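Local atomic coordinates of aminopentol aminotransferase (Sphingopyxis macrogoltabida, PDB entry 6HBS), a protein that catalyses the pyridoxal phosphate-dependent deamination of aminopentol (hydrolysed fumonisin B1) to its 2-keto form, with pyruvate as preferred amino acceptor. Residues E73-T87 with F290-I304. Sequence-based numbering, arbitrary orientation.
Sequences EIEAAADAQRLLGDT and FSAVPMAAAIETLRI
Q81 packs on A292 and A296 of helix 292-304 with its CB, CG and the nitrogen side of its amide. Its CB presses on the methyl of A296 (CB to CB 3.4 Å), and CG lies near A292 O. A bend at chi2 (61°) then turns the amide toward A292 and G85: CD and NE2 lie against A292 CB, while NE2 donates to G85 O (3.0 Å), nearly in the amide plane, which ties the helix to the turn that follows it. The two helices run roughly antiparallel at 146°, 8.0 Å between axes, in this class-III aminotransferase, a family of fold-type I PLP enzymes; the interface alanines A77, A78, A296 and A297 are consistent with so close an approach. Beyond G85, D86 meets the N-terminal end of helix 292-304 with two bonds: D86 O accepts from A292 N (2.9 Å), and D86 OD1 takes V293 N (2.9 Å) from above the carboxylate plane, with the V293 methyl CG2 lying against D86 CB and CG. Toward residue 304, I74 fits as a knob among A297, E300, T301 and I304. Past it, R303 grips the E300 carboxylate side-on through NE and NH2; NH2 also forms a salt bridge with E73 OE1 (3.3 Å), its hydrogen bond weak and bent, while E73 OE2 is hydrogen-bonded to Q71 NE2.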
loop_
_atom_site.group_PDB
_atom_site.type_symbol
_atom_site.label_atom_id
_atom_site.label_comp_id
_atom_site.label_asym_id
_atom_site.label_seq_id
_atom_site.Cartn_x
_atom_site.Cartn_y
_atom_site.Cartn_z
ATOM N N GLU A 73 -17.246 8.944 15.751
ATOM C CA GLU A 73 -16.124 9.020 16.647
ATOM C C GLU A 73 -14.779 8.817 15.901
ATOM O O GLU A 73 -13.780 9.493 16.168
ATOM C CB GLU A 73 -16.283 8.016 17.770
ATOM C CG GLU A 73 -17.560 8.194 18.595
ATOM C CD GLU A 73 -17.822 6.938 19.413
ATOM O OE1 GLU A 73 -17.430 6.916 20.575
ATOM O OE2 GLU A 73 -18.338 5.952 18.852
ATOM N N ILE A 74 -14.737 7.896 14.951
ATOM C CA ILE A 74 -13.502 7.668 14.218
ATOM C C ILE A 74 -13.244 8.867 13.285
ATOM O O ILE A 74 -12.072 9.303 13.188
ATOM C CB ILE A 74 -13.559 6.311 13.494
ATOM C CG1 ILE A 74 -13.627 5.183 14.534
ATOM C CG2 ILE A 74 -12.383 6.146 12.520
ATOM C CD1 ILE A 74 -14.349 3.965 14.061
ATOM N N GLU A 75 -14.300 9.420 12.660
ATOM C CA GLU A 75 -14.142 10.542 11.781
ATOM C C GLU A 75 -13.690 11.761 12.591
ATOM O O GLU A 75 -12.863 12.521 12.052
ATOM C CB GLU A 75 -15.413 10.876 11.001
ATOM C CG GLU A 75 -15.804 9.797 10.013
ATOM C CD GLU A 75 -14.678 9.312 9.100
ATOM O OE1 GLU A 75 -13.837 10.144 8.728
ATOM O OE2 GLU A 75 -14.634 8.100 8.792
ATOM N N ALA A 76 -14.161 11.885 13.852
ATOM C CA ALA A 76 -13.683 12.943 14.796
ATOM C C ALA A 76 -12.186 12.787 15.123
ATOM O O ALA A 76 -11.454 13.776 15.144
ATOM C CB ALA A 76 -14.514 12.970 16.060
ATOM N N ALA A 77 -11.733 11.553 15.374
ATOM C CA ALA A 77 -10.337 11.309 15.693
ATOM C C ALA A 77 -9.468 11.619 14.476
ATOM O O ALA A 77 -8.384 12.201 14.644
ATOM C CB ALA A 77 -10.115 9.896 16.180
ATOM N N ALA A 78 -9.928 11.233 13.285
ATOM C CA ALA A 78 -9.190 11.500 12.046
ATOM C C ALA A 78 -9.093 13.013 11.788
ATOM O O ALA A 78 -8.043 13.522 11.386
ATOM C CB ALA A 78 -9.841 10.820 10.876
ATOM N N ASP A 79 -10.209 13.720 12.005
ATOM C CA ASP A 79 -10.260 15.186 11.863
ATOM C C ASP A 79 -9.213 15.853 12.758
ATOM O O ASP A 79 -8.508 16.739 12.306
ATOM C CB ASP A 79 -11.618 15.748 12.281
ATOM C CG ASP A 79 -12.806 15.441 11.405
ATOM O OD1 ASP A 79 -12.618 15.105 10.213
ATOM O OD2 ASP A 79 -13.931 15.640 11.915
ATOM N N ALA A 80 -9.157 15.459 14.030
ATOM C CA ALA A 80 -8.227 16.060 14.979
ATOM C C ALA A 80 -6.770 15.870 14.515
ATOM O O ALA A 80 -5.938 16.775 14.661
ATOM C CB ALA A 80 -8.442 15.502 16.364
ATOM N N GLN A 81 -6.440 14.681 14.002
ATOM C CA GLN A 81 -5.081 14.440 13.527
ATOM C C GLN A 81 -4.833 15.189 12.209
ATOM O O GLN A 81 -3.753 15.689 11.994
ATOM C CB GLN A 81 -4.800 12.938 13.379
ATOM C CG GLN A 81 -3.364 12.629 12.976
ATOM C CD GLN A 81 -2.400 13.134 14.030
ATOM O OE1 GLN A 81 -2.657 13.019 15.225
ATOM N NE2 GLN A 81 -1.293 13.706 13.584
ATOM N N ARG A 82 -5.831 15.298 11.343
ATOM C CA ARG A 82 -5.650 16.002 10.087
ATOM C C ARG A 82 -5.249 17.480 10.315
ATOM O O ARG A 82 -4.496 18.052 9.501
ATOM C CB ARG A 82 -6.911 15.868 9.238
ATOM C CG ARG A 82 -6.696 16.129 7.753
ATOM C CD ARG A 82 -7.958 15.813 6.954
ATOM N NE ARG A 82 -8.435 14.455 7.191
ATOM C CZ ARG A 82 -9.564 14.126 7.816
ATOM N NH1 ARG A 82 -10.299 15.070 8.370
ATOM N NH2 ARG A 82 -9.949 12.859 7.881
ATOM N N LEU A 83 -5.711 18.076 11.417
ATOM C CA LEU A 83 -5.343 19.462 11.752
ATOM C C LEU A 83 -3.860 19.548 12.134
ATOM O O LEU A 83 -3.298 20.657 12.122
ATOM C CB LEU A 83 -6.191 19.988 12.916
ATOM C CG LEU A 83 -7.663 20.226 12.612
ATOM C CD1 LEU A 83 -8.391 20.717 13.843
ATOM C CD2 LEU A 83 -7.833 21.195 11.462
ATOM N N LEU A 84 -3.276 18.438 12.601
ATOM C CA LEU A 84 -1.915 18.402 13.048
ATOM C C LEU A 84 -0.998 18.089 11.861
ATOM O O LEU A 84 -0.230 18.956 11.459
ATOM C CB LEU A 84 -1.742 17.403 14.190
ATOM C CG LEU A 84 -2.553 17.748 15.430
ATOM C CD1 LEU A 84 -2.506 16.609 16.447
ATOM C CD2 LEU A 84 -2.043 19.047 16.044
ATOM N N GLY A 85 -1.127 16.876 11.298
ATOM C CA GLY A 85 -0.309 16.435 10.183
ATOM C C GLY A 85 -0.585 14.978 9.843
ATOM O O GLY A 85 -1.094 14.229 10.666
ATOM N N ASP A 86 -0.304 14.622 8.594
ATOM C CA ASP A 86 -0.577 13.298 8.070
ATOM C C ASP A 86 0.740 12.690 7.576
ATOM O O ASP A 86 1.381 11.979 8.309
ATOM C CB ASP A 86 -1.690 13.340 7.021
ATOM C CG ASP A 86 -2.120 11.948 6.573
ATOM O OD1 ASP A 86 -1.783 11.005 7.308
ATOM O OD2 ASP A 86 -2.802 11.830 5.506
ATOM N N THR A 87 1.125 12.968 6.336
ATOM C CA THR A 87 2.317 12.379 5.752
ATOM C C THR A 87 3.433 13.410 5.875
ATOM O O THR A 87 3.426 14.405 5.155
ATOM C CB THR A 87 2.083 11.995 4.294
ATOM O OG1 THR A 87 0.972 11.095 4.220
ATOM C CG2 THR A 87 3.323 11.389 3.681
ATOM N N PHE A 290 4.139 5.776 7.195
ATOM C CA PHE A 290 4.358 6.519 8.425
ATOM C C PHE A 290 3.309 7.630 8.585
ATOM O O PHE A 290 3.438 8.466 9.484
ATOM C CB PHE A 290 5.803 7.038 8.473
ATOM C CG PHE A 290 6.791 5.914 8.267
ATOM C CD1 PHE A 290 6.995 4.985 9.263
ATOM C CD2 PHE A 290 7.373 5.695 7.037
ATOM C CE1 PHE A 290 7.826 3.892 9.056
ATOM C CE2 PHE A 290 8.220 4.617 6.838
ATOM C CZ PHE A 290 8.451 3.722 7.851
ATOM N N SER A 291 2.261 7.606 7.754
ATOM C CA SER A 291 1.237 8.643 7.767
ATOM C C SER A 291 0.370 8.545 9.039
ATOM O O SER A 291 -0.111 7.468 9.406
ATOM C CB SER A 291 0.394 8.572 6.528
ATOM O OG SER A 291 1.201 8.697 5.376
ATOM N N ALA A 292 0.146 9.710 9.682
ATOM C CA ALA A 292 -0.474 9.810 10.981
ATOM C C ALA A 292 -2.002 9.672 10.942
ATOM O O ALA A 292 -2.561 9.153 11.897
ATOM C CB ALA A 292 -0.096 11.129 11.617
ATOM N N VAL A 293 -2.695 10.164 9.915
ATOM C CA VAL A 293 -4.168 10.199 9.971
ATOM C C VAL A 293 -4.725 8.766 10.055
ATOM O O VAL A 293 -5.588 8.485 10.878
ATOM C CB VAL A 293 -4.790 11.039 8.846
ATOM C CG1 VAL A 293 -6.318 10.880 8.735
ATOM C CG2 VAL A 293 -4.461 12.527 9.049
ATOM N N PRO A 294 -4.274 7.803 9.229
ATOM C CA PRO A 294 -4.731 6.419 9.369
ATOM C C PRO A 294 -4.384 5.850 10.746
ATOM O O PRO A 294 -5.151 5.064 11.268
ATOM C CB PRO A 294 -4.052 5.688 8.207
ATOM C CG PRO A 294 -3.836 6.789 7.195
ATOM C CD PRO A 294 -3.449 7.994 8.029
ATOM N N MET A 295 -3.265 6.291 11.348
ATOM C CA MET A 295 -2.897 5.831 12.650
ATOM C C MET A 295 -3.854 6.372 13.727
ATOM O O MET A 295 -4.183 5.641 14.705
ATOM C CB MET A 295 -1.457 6.202 12.983
ATOM C CG MET A 295 -0.456 5.459 12.113
ATOM S SD MET A 295 1.199 5.762 12.699
ATOM C CE MET A 295 2.097 5.117 11.296
ATOM N N ALA A 296 -4.279 7.626 13.585
ATOM C CA ALA A 296 -5.249 8.232 14.511
ATOM C C ALA A 296 -6.593 7.492 14.432
ATOM O O ALA A 296 -7.249 7.206 15.471
ATOM C CB ALA A 296 -5.400 9.718 14.203
ATOM N N ALA A 297 -7.032 7.211 13.207
ATOM C CA ALA A 297 -8.243 6.396 13.016
ATOM C C ALA A 297 -8.102 5.006 13.665
ATOM O O ALA A 297 -9.054 4.500 14.274
ATOM C CB ALA A 297 -8.566 6.291 11.563
ATOM N N ALA A 298 -6.915 4.397 13.570
ATOM C CA ALA A 298 -6.712 3.064 14.093
ATOM C C ALA A 298 -6.762 3.119 15.621
ATOM O O ALA A 298 -7.329 2.231 16.254
ATOM C CB ALA A 298 -5.393 2.492 13.594
ATOM N N ILE A 299 -6.150 4.154 16.221
ATOM C CA ILE A 299 -6.165 4.268 17.675
ATOM C C ILE A 299 -7.623 4.312 18.151
ATOM O O ILE A 299 -7.963 3.703 19.153
ATOM C CB ILE A 299 -5.334 5.474 18.155
ATOM C CG1 ILE A 299 -3.839 5.190 17.988
ATOM C CG2 ILE A 299 -5.658 5.869 19.577
ATOM C CD1 ILE A 299 -2.964 6.422 18.209
ATOM N N GLU A 300 -8.466 5.084 17.481
ATOM C CA GLU A 300 -9.834 5.244 17.948
ATOM C C GLU A 300 -10.671 3.976 17.677
ATOM O O GLU A 300 -11.486 3.589 18.486
ATOM C CB GLU A 300 -10.439 6.468 17.290
ATOM C CG GLU A 300 -11.856 6.777 17.724
ATOM C CD GLU A 300 -12.030 7.147 19.185
ATOM O OE1 GLU A 300 -11.055 7.237 19.891
ATOM O OE2 GLU A 300 -13.171 7.303 19.599
ATOM N N THR A 301 -10.499 3.367 16.499
ATOM C CA THR A 301 -11.106 2.073 16.178
ATOM C C THR A 301 -10.698 1.018 17.216
ATOM O O THR A 301 -11.563 0.336 17.760
ATOM C CB THR A 301 -10.727 1.635 14.763
ATOM O OG1 THR A 301 -11.123 2.637 13.829
ATOM C CG2 THR A 301 -11.354 0.309 14.411
ATOM N N LEU A 302 -9.397 0.896 17.522
ATOM C CA LEU A 302 -8.964 -0.069 18.513
ATOM C C LEU A 302 -9.588 0.240 19.893
ATOM O O LEU A 302 -9.902 -0.705 20.629
ATOM C CB LEU A 302 -7.443 -0.115 18.627
ATOM C CG LEU A 302 -6.666 -0.647 17.419
ATOM C CD1 LEU A 302 -5.166 -0.515 17.655
ATOM C CD2 LEU A 302 -7.045 -2.086 17.073
ATOM N N ARG A 303 -9.761 1.525 20.252
ATOM C CA ARG A 303 -10.381 1.875 21.547
ATOM C C ARG A 303 -11.831 1.350 21.575
ATOM O O ARG A 303 -12.292 0.764 22.551
ATOM C CB ARG A 303 -10.315 3.389 21.829
ATOM C CG ARG A 303 -10.911 3.802 23.179
ATOM C CD ARG A 303 -11.353 5.252 23.298
ATOM N NE ARG A 303 -12.371 5.684 22.333
ATOM C CZ ARG A 303 -13.661 5.409 22.411
ATOM N NH1 ARG A 303 -14.121 4.650 23.390
ATOM N NH2 ARG A 303 -14.492 5.876 21.502
ATOM N N ILE A 304 -12.568 1.598 20.505
ATOM C CA ILE A 304 -13.918 1.150 20.394
ATOM C C ILE A 304 -13.991 -0.385 20.476
ATOM O O ILE A 304 -14.912 -0.923 21.108
ATOM C CB ILE A 304 -14.558 1.717 19.132
ATOM C CG1 ILE A 304 -14.711 3.238 19.256
ATOM C CG2 ILE A 304 -15.880 1.037 18.825
ATOM C CD1 ILE A 304 -15.188 3.898 18.032
#